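Local coordinates for protein hydrolase (Bacteroides thetaiotaomicron, PDB 2OBB) that binds a magnesium ion and is probably a hydrolase of the HAD type, though its substrate is not established, at residues Met4-His17 / Leu89-Ile103. Numbering follows the deposited sequence.
Sequences MTIAVDFDGTIVEH and LKADLFIDDRNVGGI. With MG (magnesium ion), chain B.
D9 and D97 meet at one magnesium ion, on the C-terminal side of two parallel strands, 5-8 and 93-95. Backbone hydrogen bonds from A7 N to L93 O, I95 N to A7 O and D9 N to I95 O join the strands up to the metal site. D9 can be followed outward. Its CB lies beside I95 O and 3.6 Å from CG of D96, and the carboxylates of D9 and D96 stack with planes 7° apart. K88 of the second subunit forms salt bridges with both, at D9 OD1 and D96 OD2, and so ties the stacked pair to the dimer partner. D9 OD1 also accepts a hydrogen bond from a metal-bound water. CG is anti to the backbone N (chi1 175°), and this carries OD2 to the magnesium at 2.1 Å. On its anti lone pair, OD2 also accepts a hydrogen bond from the T13 hydroxyl (OG1 to OD2 2.7 Å). D97 OD1 and D11 O bind the same ion, and three waters complete six ligands. T13 OG1 in turn accepts a hydrogen bond from D97 N at 3.1 Å, while its CG2 packs on I103 CD1 at 3.8 Å. A valine in place of T13 would probably leave D97 N without its acceptor and D9 OD2 freer to shift. D9, D11 and T13 fit the DxDx(T/V) pattern of HAD enzymes. The carboxylates of D9 and D97 and the carbonyl of D11, with three waters, imply a hard, all-oxygen site suited to magnesium.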
# COMPACT_ATOMS: atom_id res chain seq x y z
N MSE A 4 8.69 11.95 -7.23
CA MSE A 4 7.59 11.02 -7.11
C MSE A 4 6.50 11.48 -6.14
O MSE A 4 6.74 12.24 -5.22
CB MSE A 4 8.13 9.67 -6.65
CG MSE A 4 8.96 8.86 -7.67
SE MSE A 4 9.26 7.03 -6.92
CE MSE A 4 10.52 7.47 -5.48
N THR A 5 5.30 10.97 -6.34
CA THR A 5 4.22 11.17 -5.40
C THR A 5 4.16 9.95 -4.49
O THR A 5 3.90 8.84 -4.93
CB THR A 5 2.89 11.31 -6.15
OG1 THR A 5 2.98 12.39 -7.09
CG2 THR A 5 1.73 11.57 -5.17
N ILE A 6 4.40 10.18 -3.21
CA ILE A 6 4.56 9.11 -2.23
C ILE A 6 3.38 9.17 -1.28
O ILE A 6 3.15 10.22 -0.66
CB ILE A 6 5.86 9.32 -1.47
CG1 ILE A 6 7.05 9.38 -2.47
CG2 ILE A 6 6.06 8.25 -0.41
CD1 ILE A 6 8.37 9.65 -1.85
N ALA A 7 2.63 8.05 -1.16
CA ALA A 7 1.57 7.94 -0.17
C ALA A 7 2.17 7.43 1.13
O ALA A 7 2.84 6.41 1.13
CB ALA A 7 0.50 6.98 -0.66
N VAL A 8 1.94 8.13 2.23
CA VAL A 8 2.50 7.70 3.51
C VAL A 8 1.41 7.45 4.53
O VAL A 8 0.58 8.34 4.84
CB VAL A 8 3.56 8.70 4.09
CG1 VAL A 8 4.38 8.02 5.26
CG2 VAL A 8 4.49 9.18 2.98
N ASP A 9 1.42 6.25 5.08
CA ASP A 9 0.48 5.90 6.13
C ASP A 9 0.84 6.67 7.41
O ASP A 9 1.95 7.18 7.53
CB ASP A 9 0.51 4.40 6.35
CG ASP A 9 -0.34 3.97 7.50
OD1 ASP A 9 -1.53 4.30 7.50
OD2 ASP A 9 0.17 3.25 8.39
N PHE A 10 -0.10 6.76 8.34
CA PHE A 10 0.21 7.44 9.57
C PHE A 10 0.50 6.45 10.71
O PHE A 10 1.68 6.33 11.12
CB PHE A 10 -0.89 8.42 9.95
CG PHE A 10 -0.57 9.26 11.15
CD1 PHE A 10 0.49 10.18 11.13
CD2 PHE A 10 -1.34 9.17 12.31
CE1 PHE A 10 0.78 10.99 12.24
CE2 PHE A 10 -1.05 9.98 13.45
CZ PHE A 10 0.01 10.88 13.40
N ASP A 11 -0.53 5.77 11.23
CA ASP A 11 -0.35 4.89 12.39
C ASP A 11 0.47 3.63 12.10
O ASP A 11 0.14 2.84 11.19
CB ASP A 11 -1.69 4.49 13.01
CG ASP A 11 -2.58 5.68 13.30
OD1 ASP A 11 -2.41 6.33 14.35
OD2 ASP A 11 -3.47 5.95 12.46
N GLY A 12 1.53 3.45 12.89
CA GLY A 12 2.44 2.33 12.70
C GLY A 12 3.54 2.64 11.70
O GLY A 12 4.47 1.85 11.52
N THR A 13 3.43 3.80 11.04
CA THR A 13 4.35 4.20 9.99
C THR A 13 5.15 5.44 10.36
O THR A 13 6.37 5.43 10.28
CB THR A 13 3.61 4.45 8.65
OG1 THR A 13 2.86 3.28 8.30
CG2 THR A 13 4.58 4.78 7.51
N ILE A 14 4.45 6.53 10.69
CA ILE A 14 5.06 7.78 11.13
C ILE A 14 5.13 7.80 12.68
O ILE A 14 6.09 8.32 13.26
CB ILE A 14 4.27 9.01 10.59
CG1 ILE A 14 4.38 9.13 9.06
CG2 ILE A 14 4.77 10.33 11.23
CD1 ILE A 14 3.57 10.26 8.47
N VAL A 15 4.08 7.24 13.33
CA VAL A 15 4.06 7.09 14.79
C VAL A 15 3.80 5.65 15.17
O VAL A 15 3.24 4.91 14.38
CB VAL A 15 2.98 7.99 15.45
CG1 VAL A 15 3.35 9.44 15.29
CG2 VAL A 15 1.57 7.72 14.85
N GLU A 16 4.18 5.25 16.39
CA GLU A 16 3.72 3.98 16.94
C GLU A 16 2.20 3.94 16.88
O GLU A 16 1.54 4.97 17.02
CB GLU A 16 4.11 3.81 18.41
CG GLU A 16 5.46 4.28 18.75
CD GLU A 16 6.42 3.16 18.88
OE1 GLU A 16 6.63 2.42 17.88
OE2 GLU A 16 6.94 3.02 20.02
N HIS A 17 1.66 2.73 16.70
CA HIS A 17 0.23 2.55 16.49
C HIS A 17 -0.52 2.63 17.81
O HIS A 17 -0.55 1.67 18.56
CB HIS A 17 -0.03 1.18 15.85
CG HIS A 17 -1.35 1.07 15.16
ND1 HIS A 17 -1.59 0.14 14.17
CD2 HIS A 17 -2.48 1.80 15.28
CE1 HIS A 17 -2.83 0.28 13.73
NE2 HIS A 17 -3.39 1.28 14.39
N LEU A 89 -5.52 6.00 -4.23
CA LEU A 89 -4.62 7.06 -4.69
C LEU A 89 -3.83 6.65 -5.92
O LEU A 89 -3.48 5.47 -6.09
CB LEU A 89 -3.62 7.44 -3.62
CG LEU A 89 -4.14 8.16 -2.38
CD1 LEU A 89 -2.97 8.68 -1.58
CD2 LEU A 89 -5.15 9.26 -2.71
N LYS A 90 -3.50 7.63 -6.76
CA LYS A 90 -2.66 7.36 -7.91
C LYS A 90 -1.17 7.52 -7.61
O LYS A 90 -0.37 7.59 -8.54
CB LYS A 90 -3.09 8.24 -9.09
CG LYS A 90 -4.54 8.03 -9.43
CD LYS A 90 -4.85 8.47 -10.86
CE LYS A 90 -6.19 7.94 -11.30
NZ LYS A 90 -7.25 8.73 -10.66
N ALA A 91 -0.79 7.54 -6.33
CA ALA A 91 0.61 7.65 -5.92
C ALA A 91 1.60 6.75 -6.69
O ALA A 91 1.23 5.68 -7.16
CB ALA A 91 0.72 7.36 -4.45
N ASP A 92 2.87 7.15 -6.78
CA ASP A 92 3.92 6.31 -7.41
C ASP A 92 4.53 5.28 -6.44
O ASP A 92 5.16 4.28 -6.86
CB ASP A 92 5.04 7.22 -7.95
CG ASP A 92 4.54 8.16 -9.05
OD1 ASP A 92 3.91 7.65 -10.00
OD2 ASP A 92 4.74 9.39 -8.92
N LEU A 93 4.37 5.55 -5.15
CA LEU A 93 4.97 4.77 -4.09
C LEU A 93 4.06 4.78 -2.85
O LEU A 93 3.41 5.80 -2.57
CB LEU A 93 6.31 5.37 -3.70
CG LEU A 93 7.34 4.44 -3.05
CD1 LEU A 93 8.02 3.59 -4.16
CD2 LEU A 93 8.35 5.26 -2.26
N PHE A 94 4.03 3.65 -2.13
CA PHE A 94 3.29 3.53 -0.90
C PHE A 94 4.22 3.13 0.26
O PHE A 94 4.95 2.15 0.19
CB PHE A 94 2.16 2.51 -1.06
CG PHE A 94 1.10 2.91 -2.05
CD1 PHE A 94 1.27 2.64 -3.41
CD2 PHE A 94 -0.04 3.58 -1.64
CE1 PHE A 94 0.27 3.00 -4.34
CE2 PHE A 94 -1.06 3.94 -2.57
CZ PHE A 94 -0.90 3.65 -3.91
N ILE A 95 4.19 3.91 1.32
CA ILE A 95 4.94 3.58 2.52
C ILE A 95 3.88 3.31 3.56
O ILE A 95 3.15 4.22 3.96
CB ILE A 95 5.86 4.75 2.96
CG1 ILE A 95 6.81 5.13 1.81
CG2 ILE A 95 6.66 4.36 4.26
CD1 ILE A 95 7.69 6.33 2.10
N ASP A 96 3.81 2.06 4.00
CA ASP A 96 2.74 1.60 4.88
C ASP A 96 3.23 0.42 5.74
O ASP A 96 3.82 -0.55 5.24
CB ASP A 96 1.60 1.15 4.00
CG ASP A 96 0.28 1.15 4.72
OD1 ASP A 96 0.27 0.59 5.84
OD2 ASP A 96 -0.74 1.64 4.10
N ASP A 97 2.97 0.47 7.04
CA ASP A 97 3.51 -0.61 7.90
C ASP A 97 2.77 -1.90 7.63
O ASP A 97 3.22 -2.95 8.05
CB ASP A 97 3.46 -0.25 9.37
CG ASP A 97 2.04 -0.06 9.86
OD1 ASP A 97 1.32 0.77 9.26
OD2 ASP A 97 1.63 -0.74 10.82
N ARG A 98 1.65 -1.83 6.92
CA ARG A 98 0.89 -3.05 6.56
C ARG A 98 1.20 -3.57 5.17
O ARG A 98 0.57 -4.50 4.70
CB ARG A 98 -0.61 -2.85 6.73
CG ARG A 98 -0.98 -2.53 8.17
CD ARG A 98 -2.48 -2.40 8.29
NE ARG A 98 -2.89 -1.86 9.58
CZ ARG A 98 -4.11 -2.00 10.10
NH1 ARG A 98 -5.07 -2.67 9.46
NH2 ARG A 98 -4.35 -1.47 11.28
N ASN A 99 2.17 -2.97 4.51
CA ASN A 99 2.73 -3.56 3.29
C ASN A 99 3.28 -4.94 3.58
O ASN A 99 3.93 -5.17 4.61
CB ASN A 99 3.81 -2.66 2.70
CG ASN A 99 3.23 -1.39 2.07
OD1 ASN A 99 2.02 -1.26 1.93
ND2 ASN A 99 4.07 -0.47 1.72
N VAL A 100 2.99 -5.88 2.70
CA VAL A 100 3.50 -7.23 2.91
C VAL A 100 5.04 -7.18 3.08
O VAL A 100 5.70 -6.42 2.40
CB VAL A 100 3.03 -8.21 1.81
CG1 VAL A 100 3.68 -7.92 0.48
CG2 VAL A 100 3.28 -9.64 2.25
N GLY A 101 5.58 -7.99 3.99
CA GLY A 101 7.01 -7.97 4.30
C GLY A 101 7.41 -6.90 5.30
O GLY A 101 8.52 -6.93 5.81
N GLY A 102 6.48 -6.00 5.64
CA GLY A 102 6.70 -4.95 6.63
C GLY A 102 7.57 -3.81 6.13
O GLY A 102 8.28 -3.94 5.12
N ILE A 103 7.51 -2.66 6.80
CA ILE A 103 8.43 -1.57 6.43
C ILE A 103 9.68 -1.52 7.29
O ILE A 103 9.62 -1.80 8.50
CB ILE A 103 7.78 -0.18 6.25
CG1 ILE A 103 7.15 0.35 7.56
CG2 ILE A 103 6.79 -0.13 4.89
CD1 ILE A 103 7.01 1.90 7.47
MG MG B . -0.45 1.77 9.74
O HOH W 1 3.40 11.52 -9.41
O HOH W 2 -2.36 2.42 9.77
O HOH W 3 -1.13 0.95 7.90
O HOH W 4 -0.86 0.11 10.98